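Local coordinates for protein caspase-3 (Porites astreoides, PDB 6WI4) that is a coral caspase, probably a cysteine protease of apoptosis that cleaves proteins after aspartate residues, at residues I170-K175 against S198-R203; Y158-S163 against S202-Y207; V15-K20 against R66-E71; D53-N58 against K70-T75. All coordinates share one frame; numbering follows the deposited sequence.

Contact 1. Residues I170-K175 against S198-R203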
# COMPACT_ATOMS: atom_id res chain seq x y z
N ILE A 170 -7.53 -3.87 -0.92
CA ILE A 170 -6.67 -4.90 -0.34
C ILE A 170 -7.27 -6.29 -0.57
O ILE A 170 -6.54 -7.25 -0.85
CB ILE A 170 -6.39 -4.63 1.15
CG1 ILE A 170 -5.65 -3.30 1.32
CG2 ILE A 170 -5.57 -5.77 1.75
CD1 ILE A 170 -4.27 -3.24 0.64
N GLN A 171 -8.61 -6.42 -0.47
CA GLN A 171 -9.28 -7.68 -0.84
C GLN A 171 -8.89 -8.10 -2.25
O GLN A 171 -8.59 -9.27 -2.52
CB GLN A 171 -10.81 -7.52 -0.78
CG GLN A 171 -11.50 -7.59 0.57
CD GLN A 171 -13.04 -7.64 0.44
OE1 GLN A 171 -13.61 -8.69 0.15
NE2 GLN A 171 -13.70 -6.49 0.63
N SER A 172 -8.93 -7.15 -3.19
CA SER A 172 -8.65 -7.45 -4.58
C SER A 172 -7.17 -7.73 -4.79
O SER A 172 -6.80 -8.62 -5.57
CB SER A 172 -9.10 -6.30 -5.48
OG SER A 172 -10.50 -6.10 -5.38
N LEU A 173 -6.31 -6.97 -4.12
CA LEU A 173 -4.87 -7.18 -4.26
C LEU A 173 -4.48 -8.57 -3.79
O LEU A 173 -3.72 -9.27 -4.47
CB LEU A 173 -4.11 -6.09 -3.50
CG LEU A 173 -2.62 -6.00 -3.81
CD1 LEU A 173 -2.19 -4.56 -3.95
CD2 LEU A 173 -1.84 -6.73 -2.75
N THR A 174 -4.98 -8.99 -2.63
CA THR A 174 -4.58 -10.31 -2.15
C THR A 174 -5.13 -11.42 -3.06
O THR A 174 -4.42 -12.39 -3.35
CB THR A 174 -4.99 -10.50 -0.69
OG1 THR A 174 -6.40 -10.40 -0.56
CG2 THR A 174 -4.34 -9.44 0.17
N LYS A 175 -6.35 -11.25 -3.58
CA LYS A 175 -6.91 -12.24 -4.50
C LYS A 175 -6.09 -12.33 -5.78
O LYS A 175 -5.69 -13.42 -6.20
CB LYS A 175 -8.36 -11.90 -4.82
CG LYS A 175 -9.04 -12.87 -5.76
CD LYS A 175 -10.56 -12.72 -5.68
N SER A 198 -12.80 -1.76 -10.04
CA SER A 198 -13.69 -1.00 -10.91
C SER A 198 -15.05 -1.66 -11.12
O SER A 198 -15.88 -1.09 -11.84
CB SER A 198 -13.00 -0.78 -12.26
OG SER A 198 -11.92 0.14 -12.12
N THR A 199 -15.30 -2.83 -10.53
CA THR A 199 -16.62 -3.45 -10.62
C THR A 199 -17.45 -3.28 -9.35
O THR A 199 -18.66 -3.51 -9.39
CB THR A 199 -16.50 -4.95 -10.95
OG1 THR A 199 -15.89 -5.66 -9.87
CG2 THR A 199 -15.68 -5.15 -12.23
N TYR A 200 -16.83 -2.88 -8.24
CA TYR A 200 -17.54 -2.75 -6.97
C TYR A 200 -18.53 -1.58 -7.01
O TYR A 200 -18.28 -0.56 -7.65
CB TYR A 200 -16.56 -2.51 -5.82
CG TYR A 200 -15.87 -3.70 -5.19
CD1 TYR A 200 -14.66 -4.18 -5.70
CD2 TYR A 200 -16.37 -4.29 -4.04
CE1 TYR A 200 -14.01 -5.26 -5.12
CE2 TYR A 200 -15.73 -5.37 -3.45
CZ TYR A 200 -14.55 -5.84 -3.99
OH TYR A 200 -13.91 -6.91 -3.39
N LYS A 201 -19.63 -1.73 -6.27
CA LYS A 201 -20.55 -0.63 -6.01
C LYS A 201 -20.82 -0.59 -4.51
O LYS A 201 -21.06 -1.63 -3.90
CB LYS A 201 -21.89 -0.80 -6.75
CG LYS A 201 -21.81 -0.64 -8.25
CD LYS A 201 -23.18 -0.87 -8.89
CE LYS A 201 -23.08 -0.80 -10.42
NZ LYS A 201 -24.39 -1.14 -11.05
N SER A 202 -20.77 0.60 -3.91
CA SER A 202 -20.96 0.65 -2.46
C SER A 202 -22.39 0.27 -2.11
O SER A 202 -23.33 0.54 -2.86
CB SER A 202 -20.64 2.03 -1.90
OG SER A 202 -21.59 2.98 -2.39
N ARG A 203 -22.53 -0.35 -0.94
CA ARG A 203 -23.82 -0.76 -0.39
C ARG A 203 -23.90 -0.14 1.00
O ARG A 203 -23.35 -0.69 1.97
CB ARG A 203 -23.93 -2.28 -0.32
CG ARG A 203 -24.19 -2.96 -1.63
CD ARG A 203 -24.30 -4.47 -1.43
NE ARG A 203 -24.97 -4.80 -0.16
CZ ARG A 203 -26.24 -5.21 -0.06
NH1 ARG A 203 -26.75 -5.48 1.13
NH2 ARG A 203 -26.99 -5.35 -1.14
O HOH W 1 -15.83 -8.41 -1.79
O HOH W 2 -12.08 -8.34 -4.43
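The ring of Y200 comes edge-on to the side chain of S172 on helix 168-180. S172 OG lies 3.6 Å from Y200 CE1, close to the ring plane. This is a van der Waals contact with a ring carbon; the hydroxyl of S172 is hydrogen-bonded to the backbone O of W168 one turn earlier. The contact belongs to the caspase fold. It joins the helix that follows strand 156-162 to the long loop between helix 186-197 and strand 217-220. By position that loop matches the L4 loop of caspases, which flanks the substrate cleft. Y200 lies at its start, and its ring also stacks on W168, at the beginning of helix 168-180. S172 packs against V193, M196 and V197 of helix 186-197, so the helix, its partner helix and the loop meet here.

Q171 borders the phenol at its OH. Beyond CG its chain is extended, and the carboxamide crosses obliquely near the phenol oxygen, its plane 68° from that of the ring. The direct gap from Q171 OE1 to Y200 OH is 4.0 Å, too wide for a bond. Water fills in for the missing direct bonds. One molecule donates to S172 OG over 2.9 Å and also lies in the ring plane next to the phenol oxygen. Its approach to Y200 OH is suspiciously short, so that bond is doubtful. The second molecule donates to Q171 OE1 at 3.0 Å and lies 2.9 Å from Y200 OH.

Contact 2. Residues Y158-S163 against S202-Y207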
# COMPACT_ATOMS: atom_id res chain seq x y z
N TYR A 158 -12.61 9.52 -2.24
CA TYR A 158 -12.69 8.52 -1.18
C TYR A 158 -12.21 7.16 -1.66
O TYR A 158 -12.20 6.86 -2.86
CB TYR A 158 -14.14 8.36 -0.71
CG TYR A 158 -14.76 9.51 0.05
CD1 TYR A 158 -14.19 9.98 1.23
CD2 TYR A 158 -15.94 10.09 -0.39
CE1 TYR A 158 -14.78 11.01 1.94
CE2 TYR A 158 -16.54 11.12 0.32
CZ TYR A 158 -15.95 11.57 1.48
OH TYR A 158 -16.55 12.60 2.19
N SER A 159 -11.87 6.31 -0.70
CA SER A 159 -11.58 4.90 -0.90
C SER A 159 -12.49 4.12 0.03
O SER A 159 -12.76 4.57 1.15
CB SER A 159 -10.11 4.61 -0.58
OG SER A 159 -9.76 3.27 -0.87
N TRP A 160 -12.95 2.96 -0.41
CA TRP A 160 -13.98 2.21 0.30
C TRP A 160 -13.44 1.00 1.05
O TRP A 160 -12.58 0.26 0.56
CB TRP A 160 -15.06 1.76 -0.68
CG TRP A 160 -15.98 2.85 -1.10
CD1 TRP A 160 -15.93 3.59 -2.25
CD2 TRP A 160 -17.15 3.30 -0.39
NE1 TRP A 160 -16.97 4.48 -2.30
CE2 TRP A 160 -17.73 4.33 -1.17
CE3 TRP A 160 -17.73 2.96 0.83
CZ2 TRP A 160 -18.89 5.00 -0.77
CZ3 TRP A 160 -18.88 3.63 1.22
CH2 TRP A 160 -19.44 4.64 0.43
N ARG A 161 -13.98 0.80 2.25
CA ARG A 161 -13.62 -0.29 3.14
C ARG A 161 -14.90 -0.92 3.66
O ARG A 161 -15.83 -0.20 4.04
CB ARG A 161 -12.77 0.23 4.31
CG ARG A 161 -12.63 -0.71 5.51
CD ARG A 161 -11.81 -0.04 6.62
NE ARG A 161 -12.11 1.38 6.72
CZ ARG A 161 -13.20 1.89 7.29
NH1 ARG A 161 -14.10 1.11 7.86
NH2 ARG A 161 -13.38 3.20 7.29
N ASN A 162 -14.95 -2.25 3.69
CA ASN A 162 -16.09 -2.95 4.27
C ASN A 162 -15.75 -3.43 5.68
O ASN A 162 -14.68 -3.99 5.92
CB ASN A 162 -16.51 -4.14 3.41
CG ASN A 162 -17.75 -4.83 3.95
OD1 ASN A 162 -17.67 -5.81 4.67
ND2 ASN A 162 -18.92 -4.28 3.61
N SER A 163 -16.70 -3.24 6.60
CA SER A 163 -16.42 -3.51 8.01
C SER A 163 -16.22 -5.00 8.29
O SER A 163 -15.54 -5.35 9.26
CB SER A 163 -17.56 -2.97 8.87
OG SER A 163 -18.77 -3.63 8.56
N SER A 202 -20.77 0.60 -3.91
CA SER A 202 -20.96 0.65 -2.46
C SER A 202 -22.39 0.27 -2.11
O SER A 202 -23.33 0.54 -2.86
CB SER A 202 -20.64 2.03 -1.90
OG SER A 202 -21.59 2.98 -2.39
N ARG A 203 -22.53 -0.35 -0.94
CA ARG A 203 -23.82 -0.76 -0.39
C ARG A 203 -23.90 -0.14 1.00
O ARG A 203 -23.35 -0.69 1.97
CB ARG A 203 -23.93 -2.28 -0.32
CG ARG A 203 -24.19 -2.96 -1.63
CD ARG A 203 -24.30 -4.47 -1.43
NE ARG A 203 -24.97 -4.80 -0.16
CZ ARG A 203 -26.24 -5.21 -0.06
NH1 ARG A 203 -26.75 -5.48 1.13
NH2 ARG A 203 -26.99 -5.35 -1.14
N THR A 204 -24.56 1.02 1.11
CA THR A 204 -24.70 1.71 2.37
C THR A 204 -26.14 1.92 2.79
O THR A 204 -26.38 2.14 3.98
CB THR A 204 -24.03 3.09 2.33
OG1 THR A 204 -24.76 3.92 1.42
CG2 THR A 204 -22.57 2.99 1.87
N GLY A 205 -27.08 1.86 1.86
CA GLY A 205 -28.46 2.23 2.15
C GLY A 205 -28.69 3.72 2.31
O GLY A 205 -29.83 4.12 2.58
N ASP A 206 -27.66 4.54 2.15
CA ASP A 206 -27.72 5.98 2.35
C ASP A 206 -27.68 6.64 0.98
O ASP A 206 -26.73 6.42 0.22
CB ASP A 206 -26.53 6.41 3.23
CG ASP A 206 -26.43 7.90 3.45
OD1 ASP A 206 -26.05 8.63 2.52
OD2 ASP A 206 -26.68 8.34 4.60
N TYR A 207 -28.70 7.42 0.64
CA TYR A 207 -28.78 7.89 -0.75
C TYR A 207 -27.54 8.68 -1.16
O TYR A 207 -27.12 8.60 -2.32
CB TYR A 207 -30.03 8.74 -0.98
CG TYR A 207 -30.02 9.32 -2.38
CD1 TYR A 207 -30.22 8.50 -3.49
CD2 TYR A 207 -29.75 10.66 -2.61
CE1 TYR A 207 -30.20 9.01 -4.77
CE2 TYR A 207 -29.72 11.18 -3.89
CZ TYR A 207 -29.94 10.35 -4.97
OH TYR A 207 -29.91 10.86 -6.25
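W160 has CG anti to the carbonyl carbon (chi1 -76°), which carries the indole out to S202. S202 has OG between its backbone N and carbonyl carbon (chi1 66°), with its CB turned to the indole. CB lies over one face of the six-membered ring. It sits 3.6 Å from the centroid and only 10° off the ring normal, a clear CH-pi contact. The nearest ring atom is CZ2, 3.6 Å from S202 CB. The serine hydroxyl binds K212 N and S209 O in its own loop, which fixes the rotation of the hydroxyl. Backbone bonds of S202 to S211 and K212 hold the residue, and so its CB, in place.

T204 touches the outer corner of the same ring. Its CG2 is 3.8 Å from W160 CZ3, and the two side chains cross at about a right angle. T204 OG1 accepts from D206 N at 3.1 Å, an ST turn, and is also bonded to S209 OG.

This is the substrate cleft of a caspase. W160 and R161 pair with the bound peptide in an antiparallel beta ladder, and W160 packs on the peptide backbone. N162 ND2 and R203 N each bond an acidic side chain of the peptide, consistent with the S4 pocket of caspase-3. Without the indole, as with an alanine here, S202 CB and T204 CG2 would probably lose the surface they pack on, and a gap would open between strand and loop. The backbone N of W160 is bonded to Q214 OE1, and its indole also touches Y135.

Contact 3. Residues V15-K20 against R66-E71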
# COMPACT_ATOMS: atom_id res chain seq x y z
N VAL A 15 6.86 -3.79 5.66
CA VAL A 15 6.22 -3.09 6.77
C VAL A 15 4.72 -2.98 6.52
O VAL A 15 4.29 -2.63 5.42
CB VAL A 15 6.83 -1.70 6.97
CG1 VAL A 15 6.05 -0.92 8.02
CG2 VAL A 15 8.30 -1.80 7.31
N ILE A 16 3.91 -3.26 7.55
CA ILE A 16 2.47 -2.98 7.55
C ILE A 16 2.16 -2.10 8.73
O ILE A 16 2.38 -2.51 9.88
CB ILE A 16 1.63 -4.27 7.62
CG1 ILE A 16 1.96 -5.19 6.46
CG2 ILE A 16 0.14 -3.92 7.67
CD1 ILE A 16 1.36 -6.59 6.65
N ILE A 17 1.62 -0.92 8.47
CA ILE A 17 1.13 -0.02 9.51
C ILE A 17 -0.39 -0.01 9.41
O ILE A 17 -0.94 0.36 8.37
CB ILE A 17 1.74 1.38 9.39
CG1 ILE A 17 3.25 1.29 9.65
CG2 ILE A 17 1.08 2.32 10.39
CD1 ILE A 17 4.02 2.55 9.28
N ASN A 18 -1.05 -0.43 10.48
CA ASN A 18 -2.49 -0.66 10.49
C ASN A 18 -3.13 0.30 11.50
O ASN A 18 -3.07 0.05 12.71
CB ASN A 18 -2.77 -2.12 10.87
CG ASN A 18 -4.23 -2.43 10.96
OD1 ASN A 18 -4.97 -2.24 9.99
ND2 ASN A 18 -4.67 -2.90 12.12
N ASN A 19 -3.73 1.38 11.02
CA ASN A 19 -4.32 2.38 11.91
C ASN A 19 -5.84 2.21 11.93
O ASN A 19 -6.53 2.47 10.93
CB ASN A 19 -3.89 3.79 11.49
CG ASN A 19 -2.50 4.12 11.99
OD1 ASN A 19 -1.88 3.34 12.71
ND2 ASN A 19 -1.98 5.28 11.59
N LYS A 20 -6.36 1.77 13.07
CA LYS A 20 -7.79 1.52 13.24
C LYS A 20 -8.49 2.59 14.06
O LYS A 20 -9.56 3.04 13.67
CB LYS A 20 -8.02 0.15 13.89
CG LYS A 20 -9.49 -0.22 13.99
CD LYS A 20 -9.67 -1.60 14.63
N ARG A 66 7.15 8.05 11.44
CA ARG A 66 8.44 8.58 11.03
C ARG A 66 9.59 7.77 11.64
O ARG A 66 10.59 7.51 10.96
CB ARG A 66 8.55 10.06 11.43
CG ARG A 66 7.60 10.98 10.67
CD ARG A 66 8.02 12.44 10.78
NE ARG A 66 7.21 13.29 9.91
CZ ARG A 66 6.15 13.97 10.33
NH1 ARG A 66 5.46 14.72 9.48
NH2 ARG A 66 5.78 13.91 11.60
N ARG A 67 9.44 7.33 12.89
CA ARG A 67 10.47 6.50 13.50
C ARG A 67 10.64 5.19 12.73
O ARG A 67 11.77 4.77 12.45
CB ARG A 67 10.13 6.22 14.97
CG ARG A 67 11.09 5.23 15.65
CD ARG A 67 10.65 4.86 17.07
NE ARG A 67 11.42 3.72 17.58
CZ ARG A 67 11.50 3.35 18.86
NH1 ARG A 67 12.22 2.28 19.19
NH2 ARG A 67 10.85 4.02 19.81
N ILE A 68 9.53 4.55 12.36
CA ILE A 68 9.61 3.30 11.61
C ILE A 68 10.32 3.52 10.28
O ILE A 68 11.20 2.75 9.89
CB ILE A 68 8.21 2.70 11.41
CG1 ILE A 68 7.63 2.25 12.75
CG2 ILE A 68 8.27 1.51 10.49
CD1 ILE A 68 6.12 2.10 12.73
N THR A 69 9.94 4.58 9.55
CA THR A 69 10.56 4.79 8.25
C THR A 69 12.04 5.10 8.39
O THR A 69 12.85 4.63 7.58
CB THR A 69 9.84 5.89 7.47
OG1 THR A 69 9.96 7.14 8.15
CG2 THR A 69 8.37 5.54 7.33
N LYS A 70 12.43 5.84 9.44
CA LYS A 70 13.85 6.10 9.66
C LYS A 70 14.61 4.82 9.98
O LYS A 70 15.71 4.60 9.47
CB LYS A 70 14.05 7.13 10.77
CG LYS A 70 15.53 7.37 11.08
CD LYS A 70 15.76 8.57 11.97
CE LYS A 70 17.25 8.83 12.13
NZ LYS A 70 17.54 10.05 12.93
N GLU A 71 14.03 3.96 10.82
CA GLU A 71 14.68 2.69 11.12
C GLU A 71 14.84 1.83 9.87
O GLU A 71 15.84 1.10 9.74
CB GLU A 71 13.89 1.94 12.20
CG GLU A 71 13.92 2.69 13.52
CD GLU A 71 13.04 2.10 14.60
OE1 GLU A 71 12.17 1.26 14.30
OE2 GLU A 71 13.24 2.50 15.77
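The carbonyl oxygen of R66 is gripped twice, by K70 N in the usual helical bond and by T69 OG1. Both donors come from the same face of the carbonyl plane, each at 2.9 Å from R66 O. The hydroxyl stands 30° out of that plane, and the C=O...O angle is 113°. The bond ties the hydroxyl of T69 back to its own helix. A salt bridge also braces the outer side of this helix. R67 NE donates to E71 OE2 over 2.8 Å at an angle of 164°. The acceptor lies in the guanidinium plane, but the arginine meets the carboxylate from above its plane.

The contact with strand 13-18 is apolar and is carried by I68. Its two branches go to two different residues. CG2 is anti to the backbone N and reaches V15 CG1 at 4.1 Å. The longer branch ends in CD1, which meets I17 CD1 tip to tip at 4.1 Å. The methyls touch at normal distances, without strain. V15 and I17 are two apart on the strand, so both side chains leave on the helix-facing side. I68 packs on Y57 as well, and I17 on F85.

Helix 62-73 is the connection of a beta-alpha-beta crossover from strand 53-58 to strand 83-88, and it passes over strand 13-18, which lies between them in the sheet. I16 points to the other face, where its side chain packs on L43 and A44 of helix 36-49, so the strand is covered by a helix on each side.

Contact 4. Residues D53-N58 against K70-T75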
# COMPACT_ATOMS: atom_id res chain seq x y z
N ASP A 53 10.19 -10.53 5.14
CA ASP A 53 10.22 -10.46 6.60
C ASP A 53 9.24 -9.37 7.02
O ASP A 53 9.51 -8.19 6.84
CB ASP A 53 11.66 -10.17 7.04
CG ASP A 53 11.82 -9.90 8.53
OD1 ASP A 53 10.84 -9.94 9.31
OD2 ASP A 53 12.97 -9.66 8.93
N VAL A 54 8.08 -9.78 7.54
CA VAL A 54 6.95 -8.88 7.74
C VAL A 54 7.01 -8.26 9.13
O VAL A 54 7.16 -8.97 10.13
CB VAL A 54 5.62 -9.62 7.54
CG1 VAL A 54 4.45 -8.71 7.83
CG2 VAL A 54 5.56 -10.15 6.12
N ARG A 55 6.89 -6.93 9.19
CA ARG A 55 6.89 -6.19 10.44
C ARG A 55 5.57 -5.43 10.54
O ARG A 55 5.23 -4.65 9.64
CB ARG A 55 8.08 -5.23 10.51
CG ARG A 55 9.38 -5.82 9.99
CD ARG A 55 10.16 -6.57 11.05
NE ARG A 55 11.43 -7.10 10.52
CZ ARG A 55 12.55 -6.39 10.38
NH1 ARG A 55 12.59 -5.11 10.72
NH2 ARG A 55 13.65 -6.96 9.89
N ILE A 56 4.82 -5.67 11.61
CA ILE A 56 3.44 -5.19 11.74
C ILE A 56 3.35 -4.24 12.92
O ILE A 56 3.80 -4.56 14.03
CB ILE A 56 2.45 -6.36 11.92
CG1 ILE A 56 2.59 -7.35 10.76
CG2 ILE A 56 1.01 -5.83 12.02
CD1 ILE A 56 1.79 -8.62 10.95
N TYR A 57 2.74 -3.08 12.69
CA TYR A 57 2.49 -2.07 13.72
C TYR A 57 1.04 -1.64 13.67
O TYR A 57 0.47 -1.50 12.58
CB TYR A 57 3.39 -0.85 13.52
CG TYR A 57 4.87 -1.09 13.75
CD1 TYR A 57 5.71 -1.51 12.72
CD2 TYR A 57 5.42 -0.87 15.00
CE1 TYR A 57 7.08 -1.73 12.97
CE2 TYR A 57 6.76 -1.07 15.25
CZ TYR A 57 7.58 -1.50 14.24
OH TYR A 57 8.92 -1.68 14.54
N ASN A 58 0.43 -1.43 14.83
CA ASN A 58 -0.96 -1.00 14.92
C ASN A 58 -1.07 0.34 15.62
O ASN A 58 -0.38 0.59 16.61
CB ASN A 58 -1.81 -2.03 15.67
CG ASN A 58 -1.81 -3.39 14.99
OD1 ASN A 58 -2.46 -3.58 13.97
ND2 ASN A 58 -1.08 -4.34 15.56
N LYS A 70 12.43 5.84 9.44
CA LYS A 70 13.85 6.10 9.66
C LYS A 70 14.61 4.82 9.98
O LYS A 70 15.71 4.60 9.47
CB LYS A 70 14.05 7.13 10.77
CG LYS A 70 15.53 7.37 11.08
CD LYS A 70 15.76 8.57 11.97
CE LYS A 70 17.25 8.83 12.13
NZ LYS A 70 17.54 10.05 12.93
N GLU A 71 14.03 3.96 10.82
CA GLU A 71 14.68 2.69 11.12
C GLU A 71 14.84 1.83 9.87
O GLU A 71 15.84 1.10 9.74
CB GLU A 71 13.89 1.94 12.20
CG GLU A 71 13.92 2.69 13.52
CD GLU A 71 13.04 2.10 14.60
OE1 GLU A 71 12.17 1.26 14.30
OE2 GLU A 71 13.24 2.50 15.77
N MET A 72 13.89 1.90 8.92
CA MET A 72 14.03 1.16 7.67
C MET A 72 15.08 1.80 6.76
O MET A 72 15.82 1.10 6.07
CB MET A 72 12.68 1.07 6.95
CG MET A 72 11.64 0.28 7.70
SD MET A 72 12.14 -1.42 8.00
CE MET A 72 12.35 -1.37 9.78
N ALA A 73 15.16 3.13 6.76
CA ALA A 73 16.11 3.81 5.89
C ALA A 73 17.55 3.57 6.32
O ALA A 73 18.46 3.61 5.49
CB ALA A 73 15.81 5.31 5.86
N ILE A 74 17.78 3.34 7.62
CA ILE A 74 19.12 3.09 8.16
C ILE A 74 19.46 1.61 8.19
O ILE A 74 20.60 1.24 8.51
CB ILE A 74 19.23 3.70 9.57
CG1 ILE A 74 20.67 4.07 9.92
CG2 ILE A 74 18.66 2.75 10.61
CD1 ILE A 74 20.80 4.68 11.30
N THR A 75 18.50 0.74 7.86
CA THR A 75 18.74 -0.69 7.76
C THR A 75 19.72 -0.97 6.62
O THR A 75 19.72 -0.29 5.60
CB THR A 75 17.42 -1.42 7.52
OG1 THR A 75 16.64 -1.42 8.72
CG2 THR A 75 17.63 -2.86 7.08
O HOH W 3 15.77 -3.70 10.35
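R55 starts from a CB that faces the helix, and a bend at chi2 (-87°) turns the rest of the chain back toward D53, beside I13. NE donates to D53 OD1 at 3.1 Å. NH2 donates to D53 OD2 at 2.9 Å, so the carboxylate is gripped side-on by two nitrogens. Both oxygens lie near the guanidinium plane, but the arginine meets the carboxylate from well above the carboxylate plane. The remaining nitrogen, NH1, faces the helix. M72 CE comes obliquely to within 3.9 Å of R55 NH1.

A water near NH1 is held weakly by it and donates to T75 OG1 at 2.9 Å. That hydroxyl in turn donates to E71 O over 2.8 Å. Y57 OH stops 4.4 Å short of E71 OE1, too far for a bond; the other oxygen of E71 is held by R67.

With a leucine in place of R55, the D53 carboxylate would probably lose its charged mate, and the water at T75 its link to the strand. Between strand and helix there are a methyl contact, a loose Y57-E71 approach and a weak water link, while the arginine's charge is probably balanced mostly within the strand.

How the contacts relate
Along the chain, contacts 3 and 4 close before contacts 1 and 2 open. Contacts 3 and 4 have centres about 7 Å apart. They share helix 62-73 and the neighbouring parallel strands 13-18 and 53-58, so together they seat that helix on one edge of the central sheet. Contacts 1 and 2 have centres about 12 Å apart and share S202 and R203, in the loop after helix 186-197. One ties that loop to helix 168-180, the other to strand 156-162. The centres of contacts 1 and 4 are about 27 Å apart, on opposite sides of the chain's centre. One pair packs a helix on the sheet; the other fastens the loop that, with strand 156-162, borders the bound peptide.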